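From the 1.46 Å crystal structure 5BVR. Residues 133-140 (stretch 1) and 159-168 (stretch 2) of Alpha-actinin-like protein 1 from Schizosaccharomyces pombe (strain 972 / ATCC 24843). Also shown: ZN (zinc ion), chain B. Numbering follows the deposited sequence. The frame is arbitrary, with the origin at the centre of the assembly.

Stretch 1, residues 133-140: LWCQRKTA
Stretch 2 (159-168) LAFCALIHQH

Stretch 2 is helical throughout (159-168) and packs against the C-terminal end of helix 133-138; the axes approach to 10.3 Å, with 68° between their N-to-C directions. The nearest CA atoms are those of Thr139 and Leu164, 6.3 Å apart. Thr139, the first residue to leave helical phi/psi (-106/14), is p at chi1, and its OG1 donates to Cys135 O (2.7 Å). With the hydroxyl so engaged, its methyl serves the contact. No direct hydrogen bond links the stretches; they bury 300 Å² in total.

Along stretch 2, Leu159 lies out of reach. Ala160 points sideways, and its O lies 4.4 Å from Thr139 CG2. Phe161 and Cys162, both m at chi1, make no contact. Ala163 points toward stretch 1, its small CB 4.2 Å from Thr139 CG2. Leu164 (mt) is the apolar centre: CA-to-CB runs sideways, but the side-chain end comes nearer, and CD2 lies 3.7 Å from Lys138 CB, 3.9 Å from Thr139 CG2 and 4.0 Å from CZ3 of buried Trp134 (chi1 t, chi2 87°), meeting that ring obliquely. Ile165 and His166 stay out of reach.

Gln167 (p, p, chi3 38°) points toward stretch 1 and folds back on its own helix, NE2 donating to Leu164 O (2.9 Å). Its CG lies 3.3 Å from Lys138 O, and its OE1 3.5 Å from Lys138 CD. Lys138 (mmtt) extends alongside, aliphatic carbons at the contact and NZ reaching water. Water 2 bridges the polar ends, accepting from Lys138 NZ (2.9 Å) and donating to Gln167 OE1 (2.7 Å). Water 1 accepts from Gln167 NE2 (3.3 Å) and weakly from Lys138 NZ (3.2 Å), while its oxygen also binds ZN at 2.3 Å. His168 (chi1 t, chi2 72°) closes the walk, ND1 binding ZN at 1.9 Å.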

# COMPACT_ATOMS: atom_id res chain seq x y z
N LEU A 133 15.50 3.53 -5.15
CA LEU A 133 16.84 3.02 -5.43
C LEU A 133 16.85 1.49 -5.48
O LEU A 133 17.49 0.93 -6.36
CB LEU A 133 17.84 3.55 -4.41
CG LEU A 133 19.27 3.12 -4.67
CD1 LEU A 133 19.73 3.53 -6.05
CD2 LEU A 133 20.19 3.73 -3.62
N TRP A 134 16.14 0.82 -4.57
CA TRP A 134 16.02 -0.63 -4.63
C TRP A 134 15.48 -1.10 -5.98
O TRP A 134 16.02 -2.00 -6.60
CB TRP A 134 15.15 -1.13 -3.48
CG TRP A 134 14.94 -2.61 -3.43
CD1 TRP A 134 15.75 -3.53 -2.81
CD2 TRP A 134 13.84 -3.35 -3.98
NE1 TRP A 134 15.21 -4.79 -2.94
CE2 TRP A 134 14.05 -4.70 -3.65
CE3 TRP A 134 12.69 -3.01 -4.70
CZ2 TRP A 134 13.17 -5.70 -4.03
CZ3 TRP A 134 11.82 -4.01 -5.06
CH2 TRP A 134 12.06 -5.34 -4.73
N CYS A 135 14.44 -0.44 -6.45
CA CYS A 135 13.88 -0.79 -7.75
C CYS A 135 14.89 -0.59 -8.86
O CYS A 135 14.99 -1.41 -9.76
CB CYS A 135 12.65 0.07 -8.03
SG CYS A 135 11.20 -0.30 -6.99
N GLN A 136 15.62 0.51 -8.80
CA GLN A 136 16.65 0.78 -9.80
C GLN A 136 17.76 -0.25 -9.80
O GLN A 136 18.18 -0.73 -10.87
CB GLN A 136 17.22 2.19 -9.61
CG GLN A 136 16.20 3.27 -9.85
CD GLN A 136 16.68 4.66 -9.47
OE1 GLN A 136 17.55 4.83 -8.62
NE2 GLN A 136 16.09 5.66 -10.09
N ARG A 137 18.25 -0.60 -8.60
CA ARG A 137 19.33 -1.57 -8.51
C ARG A 137 18.88 -2.96 -8.97
O ARG A 137 19.60 -3.65 -9.70
CB ARG A 137 19.89 -1.62 -7.09
CG ARG A 137 20.65 -0.36 -6.67
CD ARG A 137 22.06 -0.22 -7.33
NE ARG A 137 22.75 0.93 -6.74
CZ ARG A 137 22.68 2.18 -7.18
NH1 ARG A 137 22.01 2.47 -8.30
NH2 ARG A 137 23.30 3.14 -6.51
N LYS A 138 17.68 -3.36 -8.56
CA LYS A 138 17.17 -4.68 -8.91
C LYS A 138 16.87 -4.81 -10.41
O LYS A 138 16.89 -5.91 -10.94
CB LYS A 138 15.93 -5.03 -8.10
CG LYS A 138 16.18 -5.28 -6.60
CD LYS A 138 17.10 -6.47 -6.35
CE LYS A 138 17.18 -6.81 -4.88
NZ LYS A 138 17.99 -8.05 -4.65
N THR A 139 16.61 -3.69 -11.09
CA THR A 139 16.31 -3.74 -12.53
C THR A 139 17.45 -3.23 -13.41
O THR A 139 17.26 -3.02 -14.61
CB THR A 139 15.02 -2.95 -12.87
OG1 THR A 139 15.15 -1.57 -12.50
CG2 THR A 139 13.82 -3.58 -12.18
N ALA A 140 18.62 -3.10 -12.81
CA ALA A 140 19.81 -2.61 -13.51
C ALA A 140 20.11 -3.36 -14.80
O ALA A 140 20.61 -2.77 -15.75
CB ALA A 140 21.00 -2.71 -12.57
N LEU A 159 6.61 -3.87 -17.70
CA LEU A 159 7.91 -4.54 -17.78
C LEU A 159 8.68 -4.44 -16.48
O LEU A 159 9.38 -5.40 -16.12
CB LEU A 159 8.76 -4.01 -18.92
CG LEU A 159 8.27 -4.39 -20.31
CD1 LEU A 159 9.13 -3.70 -21.39
CD2 LEU A 159 8.26 -5.90 -20.51
N ALA A 160 8.60 -3.31 -15.78
CA ALA A 160 9.34 -3.19 -14.52
C ALA A 160 8.87 -4.25 -13.50
O ALA A 160 9.69 -4.87 -12.82
CB ALA A 160 9.24 -1.79 -13.93
N PHE A 161 7.55 -4.46 -13.40
CA PHE A 161 7.02 -5.49 -12.52
C PHE A 161 7.55 -6.86 -12.95
O PHE A 161 7.99 -7.65 -12.10
CB PHE A 161 5.49 -5.53 -12.49
CG PHE A 161 4.86 -4.36 -11.78
CD1 PHE A 161 5.03 -4.19 -10.42
CD2 PHE A 161 4.07 -3.47 -12.47
CE1 PHE A 161 4.42 -3.12 -9.75
CE2 PHE A 161 3.44 -2.41 -11.78
CZ PHE A 161 3.65 -2.24 -10.44
N CYS A 162 7.51 -7.14 -14.25
CA CYS A 162 8.00 -8.43 -14.74
C CYS A 162 9.48 -8.61 -14.48
O CYS A 162 9.91 -9.71 -14.10
CB CYS A 162 7.72 -8.61 -16.23
SG CYS A 162 5.96 -8.85 -16.63
N ALA A 163 10.27 -7.55 -14.64
CA ALA A 163 11.71 -7.63 -14.45
C ALA A 163 12.02 -7.87 -12.98
O ALA A 163 12.93 -8.65 -12.66
CB ALA A 163 12.39 -6.37 -14.92
N LEU A 164 11.29 -7.21 -12.08
CA LEU A 164 11.53 -7.42 -10.65
C LEU A 164 11.33 -8.88 -10.29
O LEU A 164 12.12 -9.44 -9.56
CB LEU A 164 10.59 -6.55 -9.82
CG LEU A 164 10.98 -5.09 -9.61
CD1 LEU A 164 9.87 -4.38 -8.84
CD2 LEU A 164 12.29 -4.95 -8.88
N ILE A 165 10.26 -9.48 -10.80
CA ILE A 165 9.96 -10.87 -10.52
C ILE A 165 11.03 -11.78 -11.13
O ILE A 165 11.56 -12.67 -10.45
CB ILE A 165 8.58 -11.26 -11.05
CG1 ILE A 165 7.51 -10.51 -10.26
CG2 ILE A 165 8.35 -12.76 -10.91
CD1 ILE A 165 6.13 -10.62 -10.84
N HIS A 166 11.33 -11.55 -12.40
CA HIS A 166 12.32 -12.38 -13.07
C HIS A 166 13.69 -12.38 -12.38
O HIS A 166 14.34 -13.44 -12.25
CB HIS A 166 12.47 -11.93 -14.53
CG HIS A 166 13.53 -12.65 -15.29
ND1 HIS A 166 14.69 -12.03 -15.69
CD2 HIS A 166 13.61 -13.93 -15.72
CE1 HIS A 166 15.44 -12.91 -16.34
NE2 HIS A 166 14.80 -14.06 -16.39
N GLN A 167 14.18 -11.22 -11.96
CA GLN A 167 15.52 -11.17 -11.38
C GLN A 167 15.55 -11.86 -10.02
O GLN A 167 16.57 -12.42 -9.62
CB GLN A 167 16.08 -9.76 -11.31
CG GLN A 167 15.30 -8.78 -10.49
CD GLN A 167 15.60 -8.88 -9.02
OE1 GLN A 167 16.76 -9.10 -8.63
NE2 GLN A 167 14.58 -8.68 -8.19
N HIS A 168 14.40 -11.86 -9.34
CA HIS A 168 14.31 -12.50 -8.03
C HIS A 168 14.08 -14.02 -8.17
O HIS A 168 14.65 -14.81 -7.41
CB HIS A 168 13.18 -11.82 -7.25
CG HIS A 168 12.76 -12.53 -6.01
ND1 HIS A 168 13.54 -12.59 -4.85
CD2 HIS A 168 11.65 -13.25 -5.77
CE1 HIS A 168 12.86 -13.28 -3.94
NE2 HIS A 168 11.73 -13.71 -4.48
ZN ZN B . 15.13 -11.68 -4.43
O HOH W 1 15.13 -9.49 -5.04
O HOH W 2 18.16 -10.21 -6.60
O HOH W 3 16.61 -12.58 -5.44